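Local atomic coordinates of DNA polymerase III subunit beta (Caulobacter crescentus, PDB entry 5WCE), a protein that forms a ring-shaped head-to-tail homodimer around DNA and probably tethers DNA polymerases and other proteins to it, making replication processive. Residues Glu289-Val294 against Gly331-Tyr336; Ala284-Glu289 against Leu305-Met310; Ala357-Val362 against Val373-Arg378; Leu269-Asp274 against Ala349-Ala354. One frame throughout, in Å; residues are numbered along the deposited sequence.

Overall arrangement
All four contacts lie in the C-terminal domain. Contact 4 is the most buried. Contacts 1 to 3 are partly buried. Contacts 3 and 4 join neighbouring strands of the eight-stranded sheet that continues into the central domain, and they share a boundary between strands 348-353 and 360-364. Contact 1 pairs two strands of the four-stranded sheet; contact 2 packs a loop on another. Helix 273-284 links contact 4 to contact 2. Contacts 1, 3 and 4 are built on antiparallel backbone bonds. Contact 2 instead rests on one asparagine bond and apolar packing, at the subunit interface. Charged side chains matter in contacts 1 and 4; contact 3 is mainly apolar beyond its backbone pairing.

Contact 1 (Glu289-Val294 against Gly331-Tyr336); sequences EKSRSV and GFNARY
N333 OD1 is met by three donors, one of them weakly, and another, a water, ties it to R292. The water donates to OD1 of N333 at 2.7 Å. It also accepts from the backbone N of R292. Its link to R292 NH1 is doubtful, since it rests on one of two conformers and on a very short distance. The other two donors are backbone nitrogens at the start of helix 334-343. Y336 N reaches N333 OD1 at 3.3 Å, tilted 34° from the carbonyl plane of the side chain. R335 N gives OD1 a weak bond. N333 is thus the N-cap of this helix. Its CG lies anti to the backbone N (chi1 179°) and rests over one face of the Y336 ring. An alanine here would probably leave the N-H groups of R335 and Y336 without their side-chain cap and the water without this acceptor.

The helix starts straight from strand 328-333, an edge strand of the four-stranded sheet in this clamp domain. Its neighbour is strand 293-299. V294 and F332 form an antiparallel hydrogen-bonded pair, with V294 N to F332 O at 2.8 Å and F332 N to V294 O at 3.0 Å. The pairing runs on into the helix: A334 N donates to R292 O at 2.8 Å. V294 CG1 packs on A334 CB at 4.1 Å. In the conformer given, the R292 and R335 side chains run side by side, their guanidinium planes 16° apart. Both carry positive charge, and no bond joins them.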
loop_
_atom_site.group_PDB
_atom_site.type_symbol
_atom_site.label_atom_id
_atom_site.label_comp_id
_atom_site.label_asym_id
_atom_site.label_seq_id
_atom_site.Cartn_x
_atom_site.Cartn_y
_atom_site.Cartn_z
ATOM N N GLU A 289 -2.704 5.944 -19.129
ATOM C CA GLU A 289 -1.344 6.452 -19.364
ATOM C C GLU A 289 -0.896 7.303 -18.171
ATOM O O GLU A 289 -1.724 7.989 -17.576
ATOM C CB GLU A 289 -1.285 7.295 -20.659
ATOM C CG GLU A 289 -1.897 6.644 -21.901
ATOM N N LYS A 290 0.401 7.256 -17.833
ATOM C CA LYS A 290 0.981 7.997 -16.670
ATOM C C LYS A 290 0.740 9.488 -16.783
ATOM O O LYS A 290 0.324 10.144 -15.827
ATOM C CB LYS A 290 2.507 7.764 -16.564
ATOM N N SER A 291 1.015 10.000 -17.981
ATOM C CA SER A 291 0.743 11.371 -18.362
ATOM C C SER A 291 -0.562 11.439 -19.227
ATOM O O SER A 291 -0.727 10.672 -20.185
ATOM C CB SER A 291 1.935 11.922 -19.135
ATOM O OG SER A 291 1.839 13.327 -19.187
ATOM N N ARG A 292 -1.470 12.320 -18.815
ATOM C CA ARG A 292 -2.801 12.453 -19.392
ATOM C C ARG A 292 -3.019 13.952 -19.567
ATOM O O ARG A 292 -2.993 14.646 -18.607
ATOM C CB ARG A 292 -3.923 11.942 -18.425
ATOM C CG ARG A 292 -3.851 10.500 -17.930
ATOM C CD ARG A 292 -3.328 10.384 -16.501
ATOM N NE ARG A 292 -4.330 10.565 -15.445
ATOM C CZ ARG A 292 -4.367 11.637 -14.665
ATOM N NH1 ARG A 292 -3.496 12.580 -14.862
ATOM N NH2 ARG A 292 -5.257 11.771 -13.700
ATOM N N SER A 293 -3.238 14.416 -20.786
ATOM C CA SER A 293 -3.615 15.812 -21.019
ATOM C C SER A 293 -5.145 15.986 -21.165
ATOM O O SER A 293 -5.813 15.118 -21.732
ATOM C CB SER A 293 -2.972 16.292 -22.294
ATOM O OG SER A 293 -1.557 16.261 -22.104
ATOM N N VAL A 294 -5.648 17.147 -20.747
ATOM C CA VAL A 294 -7.059 17.491 -20.896
ATOM C C VAL A 294 -7.165 18.834 -21.638
ATOM O O VAL A 294 -6.442 19.788 -21.316
ATOM C CB VAL A 294 -7.775 17.502 -19.540
ATOM C CG1 VAL A 294 -7.141 18.441 -18.552
ATOM C CG2 VAL A 294 -9.257 17.850 -19.668
ATOM N N GLY A 331 -4.828 23.517 -23.128
ATOM C CA GLY A 331 -4.579 22.174 -22.620
ATOM C C GLY A 331 -3.744 22.203 -21.359
ATOM O O GLY A 331 -2.771 23.017 -21.229
ATOM N N PHE A 332 -4.035 21.274 -20.438
ATOM C CA PHE A 332 -3.217 21.071 -19.249
ATOM C C PHE A 332 -3.009 19.571 -18.985
ATOM O O PHE A 332 -3.784 18.745 -19.431
ATOM C CB PHE A 332 -3.830 21.665 -17.995
ATOM C CG PHE A 332 -3.988 23.157 -18.033
ATOM C CD1 PHE A 332 -2.861 23.984 -18.098
ATOM C CD2 PHE A 332 -5.229 23.729 -17.937
ATOM C CE1 PHE A 332 -2.984 25.343 -18.145
ATOM C CE2 PHE A 332 -5.366 25.105 -17.968
ATOM C CZ PHE A 332 -4.241 25.910 -18.091
ATOM N N ASN A 333 -1.900 19.252 -18.337
ATOM C CA ASN A 333 -1.715 17.909 -17.756
ATOM C C ASN A 333 -2.793 17.757 -16.682
ATOM O O ASN A 333 -2.937 18.582 -15.769
ATOM C CB ASN A 333 -0.274 17.786 -17.197
ATOM C CG ASN A 333 0.016 16.439 -16.539
ATOM O OD1 ASN A 333 -0.656 16.054 -15.624
ATOM N ND2 ASN A 333 1.067 15.788 -16.974
ATOM N N ALA A 334 -3.591 16.710 -16.818
ATOM C CA ALA A 334 -4.730 16.503 -15.906
ATOM C C ALA A 334 -4.317 16.371 -14.449
ATOM O O ALA A 334 -4.981 16.937 -13.572
ATOM C CB ALA A 334 -5.598 15.314 -16.331
ATOM N N ARG A 335 -3.228 15.655 -14.184
ATOM C CA ARG A 335 -2.755 15.481 -12.820
ATOM C C ARG A 335 -2.356 16.835 -12.196
ATOM O O ARG A 335 -2.710 17.149 -11.051
ATOM C CB ARG A 335 -1.567 14.463 -12.743
ATOM C CG ARG A 335 -0.999 14.242 -11.332
ATOM C CD ARG A 335 -2.060 14.002 -10.266
ATOM N NE ARG A 335 -3.002 12.943 -10.649
ATOM C CZ ARG A 335 -4.227 12.722 -10.126
ATOM N NH1 ARG A 335 -4.719 13.497 -9.158
ATOM N NH2 ARG A 335 -4.973 11.699 -10.591
ATOM N N TYR A 336 -1.645 17.663 -12.968
ATOM C CA TYR A 336 -1.248 18.963 -12.475
ATOM C C TYR A 336 -2.466 19.844 -12.149
ATOM O O TYR A 336 -2.480 20.565 -11.139
ATOM C CB TYR A 336 -0.282 19.665 -13.470
ATOM C CG TYR A 336 1.011 18.930 -13.758
ATOM C CD1 TYR A 336 1.483 17.882 -12.924
ATOM C CD2 TYR A 336 1.745 19.223 -14.893
ATOM C CE1 TYR A 336 2.636 17.199 -13.219
ATOM C CE2 TYR A 336 2.915 18.527 -15.184
ATOM C CZ TYR A 336 3.349 17.522 -14.319
ATOM O OH TYR A 336 4.495 16.847 -14.639
HETATM O O HOH W 1 -1.452 13.518 -16.051
#

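Contact 2 (Ala284-Glu289 against Leu305-Met310); sequences ATISAE and LTVRNM
I286 and N309 share the one hydrogen bond across this contact. N309 ND2 donates to I286 O at 2.8 Å, with an angle of 150° at the hydrogen. The donor sits 31° out of the carbonyl plane. N309 CG lies between its own backbone N and carbonyl carbon (chi1 65°), which puts CG 3.6 Å from I286 O. The other end of the amide is used too: N309 OD1 accepts from the backbone N of E311 and of G313, the latter its strongest partner. The side chain therefore pins the loop that follows strand 302-308 to the loop that follows helix 273-284.

That second loop has its own polar bonds. A type I beta turn spans A284 to S287, in which S287 N reaches A284 O at 3.1 Å. An ST turn follows, with S287 OG accepting from E289 N at 3.0 Å. The two loops lie at the end of the C-terminal domain that meets the second subunit in the head-to-tail ring. T285 OG1 is hydrogen-bonded to K87 NZ of that subunit, and I286 packs on its L116.

The apolar contacts centre on V307. Its CG2 methyl lies over the backbone of A284, 3.9 Å from A284 CA. The side chains of I286 and V307 run past one another, pointing opposite ways; the closest approach of their methyl groups in the model is doubtful. Apart from V307, S287 CB touches N309 CB at 3.9 Å.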
loop_
_atom_site.group_PDB
_atom_site.type_symbol
_atom_site.label_atom_id
_atom_site.label_comp_id
_atom_site.label_asym_id
_atom_site.label_seq_id
_atom_site.Cartn_x
_atom_site.Cartn_y
_atom_site.Cartn_z
ATOM N N ALA A 284 -10.520 12.196 -17.452
ATOM C CA ALA A 284 -9.155 11.654 -17.469
ATOM C C ALA A 284 -9.071 10.114 -17.297
ATOM O O ALA A 284 -8.079 9.503 -17.666
ATOM C CB ALA A 284 -8.305 12.324 -16.404
ATOM N N THR A 285 -10.121 9.545 -16.730
ATOM C CA THR A 285 -10.283 8.119 -16.638
ATOM C C THR A 285 -10.197 7.340 -17.899
ATOM O O THR A 285 -9.961 6.126 -17.793
ATOM C CB THR A 285 -11.657 7.731 -16.082
ATOM O OG1 THR A 285 -11.866 8.469 -14.886
ATOM C CG2 THR A 285 -11.711 6.267 -15.684
ATOM N N ILE A 286 -10.463 7.914 -19.064
ATOM C CA ILE A 286 -10.332 7.059 -20.283
ATOM C C ILE A 286 -8.863 6.709 -20.558
ATOM O O ILE A 286 -8.644 5.858 -21.413
ATOM C CB ILE A 286 -10.969 7.515 -21.651
ATOM C CG1 ILE A 286 -10.707 8.935 -21.934
ATOM C CG2 ILE A 286 -12.444 7.103 -21.839
ATOM C CD1 ILE A 286 -9.289 9.342 -21.862
ATOM N N SER A 287 -7.879 7.339 -19.893
ATOM C CA SER A 287 -6.479 7.041 -20.152
ATOM C C SER A 287 -5.903 6.332 -18.907
ATOM O O SER A 287 -6.059 6.798 -17.768
ATOM C CB SER A 287 -5.702 8.340 -20.526
ATOM O OG SER A 287 -4.326 8.117 -20.479
ATOM N N ALA A 288 -5.261 5.193 -19.137
ATOM C CA ALA A 288 -4.454 4.525 -18.119
ATOM C C ALA A 288 -3.001 5.022 -18.199
ATOM O O ALA A 288 -2.175 4.586 -17.405
ATOM C CB ALA A 288 -4.535 3.004 -18.282
ATOM N N GLU A 289 -2.704 5.944 -19.129
ATOM C CA GLU A 289 -1.344 6.452 -19.364
ATOM C C GLU A 289 -0.896 7.303 -18.171
ATOM O O GLU A 289 -1.724 7.989 -17.576
ATOM C CB GLU A 289 -1.285 7.295 -20.659
ATOM C CG GLU A 289 -1.897 6.644 -21.901
ATOM N N LEU A 305 -14.656 19.958 -21.378
ATOM C CA LEU A 305 -13.451 19.194 -21.157
ATOM C C LEU A 305 -13.382 18.026 -22.107
ATOM O O LEU A 305 -14.353 17.262 -22.206
ATOM C CB LEU A 305 -13.408 18.663 -19.704
ATOM C CG LEU A 305 -13.396 19.713 -18.599
ATOM C CD1 LEU A 305 -13.725 19.005 -17.263
ATOM C CD2 LEU A 305 -12.047 20.434 -18.597
ATOM N N THR A 306 -12.232 17.837 -22.768
ATOM C CA THR A 306 -11.997 16.632 -23.591
ATOM C C THR A 306 -10.670 15.939 -23.236
ATOM O O THR A 306 -9.647 16.603 -23.116
ATOM C CB THR A 306 -12.031 16.974 -25.077
ATOM O OG1 THR A 306 -13.266 17.578 -25.386
ATOM C CG2 THR A 306 -11.857 15.746 -25.926
ATOM N N VAL A 307 -10.699 14.611 -23.062
ATOM C CA VAL A 307 -9.503 13.765 -22.933
ATOM C C VAL A 307 -9.607 12.667 -23.986
ATOM O O VAL A 307 -10.720 12.219 -24.319
ATOM C CB VAL A 307 -9.358 13.136 -21.532
ATOM C CG1 VAL A 307 -8.145 12.167 -21.386
ATOM C CG2 VAL A 307 -9.180 14.189 -20.485
ATOM N N ARG A 308 -8.467 12.319 -24.588
ATOM C CA ARG A 308 -8.325 11.216 -25.516
ATOM C C ARG A 308 -7.152 10.358 -25.043
ATOM O O ARG A 308 -6.206 10.862 -24.457
ATOM C CB ARG A 308 -8.090 11.681 -26.942
ATOM C CG ARG A 308 -9.247 12.533 -27.482
ATOM C CD ARG A 308 -9.192 12.774 -28.989
ATOM N NE ARG A 308 -10.209 12.037 -29.760
ATOM C CZ ARG A 308 -10.163 10.737 -30.084
ATOM N NH1 ARG A 308 -9.170 9.934 -29.711
ATOM N NH2 ARG A 308 -11.145 10.222 -30.794
ATOM N N ASN A 309 -7.252 9.050 -25.238
ATOM C CA ASN A 309 -6.129 8.180 -24.957
ATOM C C ASN A 309 -5.470 7.799 -26.284
ATOM O O ASN A 309 -5.941 8.195 -27.375
ATOM C CB ASN A 309 -6.563 6.955 -24.116
ATOM C CG ASN A 309 -7.528 6.018 -24.846
ATOM O OD1 ASN A 309 -7.637 6.023 -26.086
ATOM N ND2 ASN A 309 -8.217 5.201 -24.086
ATOM N N MET A 310 -4.412 6.995 -26.167
ATOM C CA MET A 310 -3.650 6.544 -27.311
ATOM C C MET A 310 -4.190 5.258 -27.959
ATOM O O MET A 310 -3.443 4.580 -28.659
ATOM C CB MET A 310 -2.181 6.349 -26.861
ATOM C CG MET A 310 -1.465 7.676 -26.626
ATOM S SD MET A 310 0.257 7.397 -26.189
ATOM C CE MET A 310 0.978 6.496 -27.568
#

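Contact 3 (Ala357-Val362 against Val373-Arg378); sequences ASPTLV and VLMPLR
V373 CG1 lies anti to its backbone N (chi1 -173°), which carries this methyl to P359 CB at 3.8 Å. L374 instead has CG anti to its carbonyl carbon (chi1 -65°). Its chi2 (163°) then sets CD1 4.0 Å from V362 CG2, the two side chains crossing at a slant.

The backbones between them form an antiparallel pair. T360 N donates to L374 O at 2.9 Å, and L374 N returns a bond to T360 O at 3.0 Å. T360 O also takes a CA-H contact from V373 CA at 3.3 Å. This is the closing hairpin of the chain, made of strands 360-364 and 370-374. It sits in the eight-stranded sheet that runs through two domains: V373 bonds through its backbone to L189 of the central domain. The face with T360 and L374 packs on F332, and L374 also meets helix 334-343. The face with L361 and V373 is covered by I261 and P262.

Before strand 360-364 and after strand 370-374, two prolines keep the segments close. P376 CD lies 3.3 Å from S358 O. P359 runs beside M375, which was modelled in two conformers; in the one given, its SD is 3.7 Å from P359 CB. In bacterial beta clamps the groove beside this C-terminal tail receives the peptides of polymerases and other partners, and the place of M375 and P376 is consistent with such a groove.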
loop_
_atom_site.group_PDB
_atom_site.type_symbol
_atom_site.label_atom_id
_atom_site.label_comp_id
_atom_site.label_asym_id
_atom_site.label_seq_id
_atom_site.Cartn_x
_atom_site.Cartn_y
_atom_site.Cartn_z
ATOM N N ALA A 357 -0.923 29.899 -25.007
ATOM C CA ALA A 357 0.502 29.566 -24.902
ATOM C C ALA A 357 1.107 30.099 -23.588
ATOM O O ALA A 357 2.265 29.794 -23.297
ATOM C CB ALA A 357 1.263 30.119 -26.091
ATOM N N SER A 358 0.335 30.852 -22.805
ATOM C CA SER A 358 0.871 31.542 -21.635
ATOM C C SER A 358 0.552 30.830 -20.326
ATOM O O SER A 358 -0.467 30.179 -20.191
ATOM C CB SER A 358 0.294 32.966 -21.599
ATOM O OG SER A 358 0.756 33.654 -22.770
ATOM N N PRO A 359 1.416 31.028 -19.312
ATOM C CA PRO A 359 1.092 30.507 -17.981
ATOM C C PRO A 359 -0.263 30.989 -17.464
ATOM O O PRO A 359 -0.626 32.148 -17.679
ATOM C CB PRO A 359 2.229 31.070 -17.091
ATOM C CG PRO A 359 3.345 31.327 -18.046
ATOM C CD PRO A 359 2.680 31.791 -19.322
ATOM N N THR A 360 -0.942 30.123 -16.697
ATOM C CA THR A 360 -2.218 30.378 -16.151
ATOM C C THR A 360 -2.083 30.461 -14.637
ATOM O O THR A 360 -1.444 29.648 -14.057
ATOM C CB THR A 360 -3.185 29.236 -16.558
ATOM O OG1 THR A 360 -3.356 29.253 -17.984
ATOM C CG2 THR A 360 -4.509 29.384 -15.956
ATOM N N LEU A 361 -2.738 31.444 -14.027
ATOM C CA LEU A 361 -2.723 31.653 -12.570
ATOM C C LEU A 361 -3.994 31.058 -12.018
ATOM O O LEU A 361 -5.086 31.225 -12.603
ATOM C CB LEU A 361 -2.707 33.156 -12.246
ATOM C CG LEU A 361 -2.561 33.571 -10.806
ATOM C CD1 LEU A 361 -1.183 33.146 -10.361
ATOM C CD2 LEU A 361 -2.676 35.080 -10.600
ATOM N N VAL A 362 -3.878 30.353 -10.902
ATOM C CA VAL A 362 -5.045 29.905 -10.157
ATOM C C VAL A 362 -4.938 30.491 -8.762
ATOM O O VAL A 362 -3.861 30.370 -8.097
ATOM C CB VAL A 362 -5.115 28.376 -10.074
ATOM C CG1 VAL A 362 -6.433 27.941 -9.458
ATOM C CG2 VAL A 362 -4.943 27.771 -11.468
ATOM N N VAL A 373 0.461 28.222 -10.487
ATOM C CA VAL A 373 0.719 28.481 -11.886
ATOM C C VAL A 373 0.714 27.105 -12.603
ATOM O O VAL A 373 1.409 26.132 -12.176
ATOM C CB VAL A 373 2.033 29.222 -12.166
ATOM C CG1 VAL A 373 2.133 29.596 -13.637
ATOM C CG2 VAL A 373 2.138 30.499 -11.341
ATOM N N LEU A 374 -0.091 27.045 -13.659
ATOM C CA LEU A 374 -0.135 25.919 -14.600
ATOM C C LEU A 374 0.376 26.363 -15.955
ATOM O O LEU A 374 0.009 27.447 -16.418
ATOM C CB LEU A 374 -1.557 25.405 -14.790
ATOM C CG LEU A 374 -2.177 24.794 -13.526
ATOM C CD1 LEU A 374 -3.698 24.701 -13.656
ATOM C CD2 LEU A 374 -1.526 23.473 -13.223
ATOM N N MET A 375 1.217 25.500 -16.537
ATOM C CA MET A 375 1.801 25.755 -17.832
ATOM C C MET A 375 0.990 24.983 -18.881
ATOM O O MET A 375 0.742 23.799 -18.733
ATOM C CB MET A 375 3.256 25.350 -17.825
ATOM C CG MET A 375 4.038 26.036 -16.680
ATOM S SD MET A 375 3.958 27.836 -16.785
ATOM C CE MET A 375 4.863 27.992 -18.320
ATOM N N PRO A 376 0.552 25.669 -19.928
ATOM C CA PRO A 376 -0.274 24.952 -20.889
ATOM C C PRO A 376 0.522 24.105 -21.836
ATOM O O PRO A 376 1.738 24.231 -21.955
ATOM C CB PRO A 376 -1.011 26.075 -21.616
ATOM C CG PRO A 376 0.008 27.167 -21.675
ATOM C CD PRO A 376 0.721 27.083 -20.334
ATOM N N LEU A 377 -0.161 23.156 -22.462
ATOM C CA LEU A 377 0.465 22.291 -23.406
ATOM C C LEU A 377 -0.493 22.052 -24.558
ATOM O O LEU A 377 -1.671 22.414 -24.494
ATOM C CB LEU A 377 0.943 21.006 -22.761
ATOM C CG LEU A 377 -0.017 20.305 -21.760
ATOM C CD1 LEU A 377 -1.215 19.884 -22.499
ATOM C CD2 LEU A 377 0.581 19.127 -21.046
ATOM N N ARG A 378 0.050 21.534 -25.639
ATOM C CA ARG A 378 -0.786 21.104 -26.768
ATOM C C ARG A 378 -1.193 19.656 -26.437
ATOM O O ARG A 378 -0.335 18.839 -26.085
ATOM C CB ARG A 378 0.027 21.190 -28.051
ATOM C CG ARG A 378 -0.786 20.918 -29.300
ATOM C CD ARG A 378 0.088 20.623 -30.482
ATOM N NE ARG A 378 -0.648 19.927 -31.534
ATOM C CZ ARG A 378 -1.537 20.497 -32.359
ATOM N NH1 ARG A 378 -1.843 21.786 -32.284
ATOM N NH2 ARG A 378 -2.119 19.747 -33.283
#

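Contact 4 (Leu269-Asp274 against Ala349-Ala354); sequences LTLDND and AEFRFA
L269 and F351 satisfy each other's backbone groups. F351 N donates to L269 O at 2.8 Å, and L269 N to F351 O at 2.9 Å. L271 N donates to A349 O, and A349 N to L271 O, both at 3.0 Å. Between them T270 and E350 form a non-hydrogen-bonded pair, so their backbone polar groups turn outward, T270 to D322 and E350 to V363.

The side chains of T270 and E350 meet through a water. It donates to E350 OE1 and bonds T270 OG1 at 2.8 Å. The extended glutamate chain has its OE2 gripped side-on by R352 in a salt bridge. Both NE and NH2 of R352 reach this one oxygen, NE at 2.6 Å. An alanine in place of E350 would probably leave the R352 guanidinium without its charge partner and the water bound to T270 without this acceptor.

Strand 267-272 is an outermost strand of the eight-stranded sheet that the central and C-terminal domains of the clamp share. It passes directly into helix 273-284, where D272 is the N-cap and its OD1 holds L275 N. N273 ND2 donates to C341 O. N273 OD1, by contrast, is buried against A349 CB at 3.6 Å and has no polar partner in the model. On the apolar face, L271 CD2 touches F351 CE1 at 3.9 Å, and L269 CD1 packs on F353 CE1.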
loop_
_atom_site.group_PDB
_atom_site.type_symbol
_atom_site.label_atom_id
_atom_site.label_comp_id
_atom_site.label_asym_id
_atom_site.label_seq_id
_atom_site.Cartn_x
_atom_site.Cartn_y
_atom_site.Cartn_z
ATOM N N LEU A 269 -11.985 33.687 -14.828
ATOM C CA LEU A 269 -13.054 32.731 -14.778
ATOM C C LEU A 269 -13.140 32.162 -13.349
ATOM O O LEU A 269 -12.128 31.827 -12.773
ATOM C CB LEU A 269 -12.646 31.658 -15.801
ATOM C CG LEU A 269 -13.397 30.398 -16.059
ATOM C CD1 LEU A 269 -12.987 29.921 -17.454
ATOM C CD2 LEU A 269 -13.185 29.361 -14.937
ATOM N N THR A 270 -14.333 32.026 -12.823
ATOM C CA THR A 270 -14.561 31.399 -11.525
ATOM C C THR A 270 -15.450 30.177 -11.690
ATOM O O THR A 270 -16.397 30.140 -12.522
ATOM C CB THR A 270 -15.193 32.379 -10.515
ATOM O OG1 THR A 270 -14.370 33.549 -10.394
ATOM C CG2 THR A 270 -15.225 31.764 -9.136
ATOM N N LEU A 271 -15.152 29.149 -10.906
ATOM C CA LEU A 271 -15.905 27.926 -11.012
ATOM C C LEU A 271 -16.052 27.214 -9.655
ATOM O O LEU A 271 -15.325 27.506 -8.662
ATOM C CB LEU A 271 -15.289 27.047 -12.089
ATOM C CG LEU A 271 -13.800 26.630 -11.990
ATOM C CD1 LEU A 271 -13.543 25.661 -10.810
ATOM C CD2 LEU A 271 -13.320 25.985 -13.273
ATOM N N ASP A 272 -16.983 26.273 -9.646
ATOM C CA ASP A 272 -17.184 25.344 -8.535
ATOM C C ASP A 272 -16.071 24.303 -8.581
ATOM O O ASP A 272 -16.055 23.415 -9.444
ATOM C CB ASP A 272 -18.576 24.699 -8.648
ATOM C CG ASP A 272 -18.878 23.738 -7.547
ATOM O OD1 ASP A 272 -18.042 23.020 -7.044
ATOM O OD2 ASP A 272 -20.054 23.611 -7.228
ATOM N N ASN A 273 -15.136 24.411 -7.636
ATOM C CA ASN A 273 -13.899 23.644 -7.659
ATOM C C ASN A 273 -14.144 22.163 -7.519
ATOM O O ASN A 273 -13.502 21.355 -8.203
ATOM C CB ASN A 273 -12.970 24.110 -6.553
ATOM C CG ASN A 273 -11.628 23.417 -6.569
ATOM O OD1 ASN A 273 -10.839 23.635 -7.494
ATOM N ND2 ASN A 273 -11.331 22.605 -5.519
ATOM N N ASP A 274 -15.032 21.784 -6.603
ATOM C CA ASP A 274 -15.327 20.355 -6.415
ATOM C C ASP A 274 -15.978 19.761 -7.671
ATOM O O ASP A 274 -15.550 18.719 -8.123
ATOM C CB ASP A 274 -16.220 20.113 -5.207
ATOM C CG ASP A 274 -16.394 18.599 -4.918
ATOM O OD1 ASP A 274 -15.384 17.880 -4.763
ATOM O OD2 ASP A 274 -17.526 18.135 -4.915
ATOM N N ALA A 349 -12.796 28.136 -7.209
ATOM C CA ALA A 349 -11.457 28.409 -7.650
ATOM C C ALA A 349 -11.581 29.478 -8.725
ATOM O O ALA A 349 -12.560 29.519 -9.469
ATOM C CB ALA A 349 -10.767 27.174 -8.180
ATOM N N GLU A 350 -10.599 30.343 -8.761
ATOM C CA GLU A 350 -10.499 31.396 -9.770
ATOM C C GLU A 350 -9.289 31.154 -10.626
ATOM O O GLU A 350 -8.130 31.044 -10.111
ATOM C CB GLU A 350 -10.419 32.792 -9.129
ATOM C CG GLU A 350 -10.270 33.942 -10.106
ATOM C CD GLU A 350 -10.166 35.300 -9.403
ATOM O OE1 GLU A 350 -10.856 35.503 -8.426
ATOM O OE2 GLU A 350 -9.337 36.156 -9.789
ATOM N N PHE A 351 -9.525 31.146 -11.940
ATOM C CA PHE A 351 -8.480 30.978 -12.932
ATOM C C PHE A 351 -8.319 32.275 -13.705
ATOM O O PHE A 351 -9.336 32.919 -14.092
ATOM C CB PHE A 351 -8.860 29.889 -13.939
ATOM C CG PHE A 351 -8.799 28.514 -13.399
ATOM C CD1 PHE A 351 -9.763 28.072 -12.446
ATOM C CD2 PHE A 351 -7.845 27.622 -13.844
ATOM C CE1 PHE A 351 -9.727 26.764 -11.979
ATOM C CE2 PHE A 351 -7.816 26.330 -13.355
ATOM C CZ PHE A 351 -8.726 25.928 -12.392
ATOM N N ARG A 352 -7.072 32.651 -13.948
ATOM C CA ARG A 352 -6.739 33.820 -14.784
ATOM C C ARG A 352 -5.877 33.410 -15.971
ATOM O O ARG A 352 -4.732 32.972 -15.810
ATOM C CB ARG A 352 -6.060 34.912 -13.973
ATOM C CG ARG A 352 -6.853 35.241 -12.719
ATOM C CD ARG A 352 -6.334 36.507 -12.047
ATOM N NE ARG A 352 -7.045 36.719 -10.796
ATOM C CZ ARG A 352 -6.644 37.537 -9.825
ATOM N NH1 ARG A 352 -5.526 38.252 -9.941
ATOM N NH2 ARG A 352 -7.366 37.669 -8.716
ATOM N N PHE A 353 -6.420 33.583 -17.167
ATOM C CA PHE A 353 -5.773 33.174 -18.397
ATOM C C PHE A 353 -5.361 34.390 -19.218
ATOM O O PHE A 353 -5.952 35.475 -19.083
ATOM C CB PHE A 353 -6.758 32.372 -19.283
ATOM C CG PHE A 353 -7.367 31.150 -18.654
ATOM C CD1 PHE A 353 -8.544 31.218 -17.941
ATOM C CD2 PHE A 353 -6.780 29.900 -18.831
ATOM C CE1 PHE A 353 -9.126 30.078 -17.392
ATOM C CE2 PHE A 353 -7.384 28.754 -18.275
ATOM C CZ PHE A 353 -8.542 28.839 -17.569
ATOM N N ALA A 354 -4.324 34.225 -20.021
ATOM C CA ALA A 354 -3.948 35.230 -21.038
ATOM C C ALA A 354 -4.229 34.571 -22.392
ATOM O O ALA A 354 -5.374 34.524 -22.784
ATOM C CB ALA A 354 -2.529 35.701 -20.876
HETATM O O HOH W 2 -13.347 34.937 -8.167
#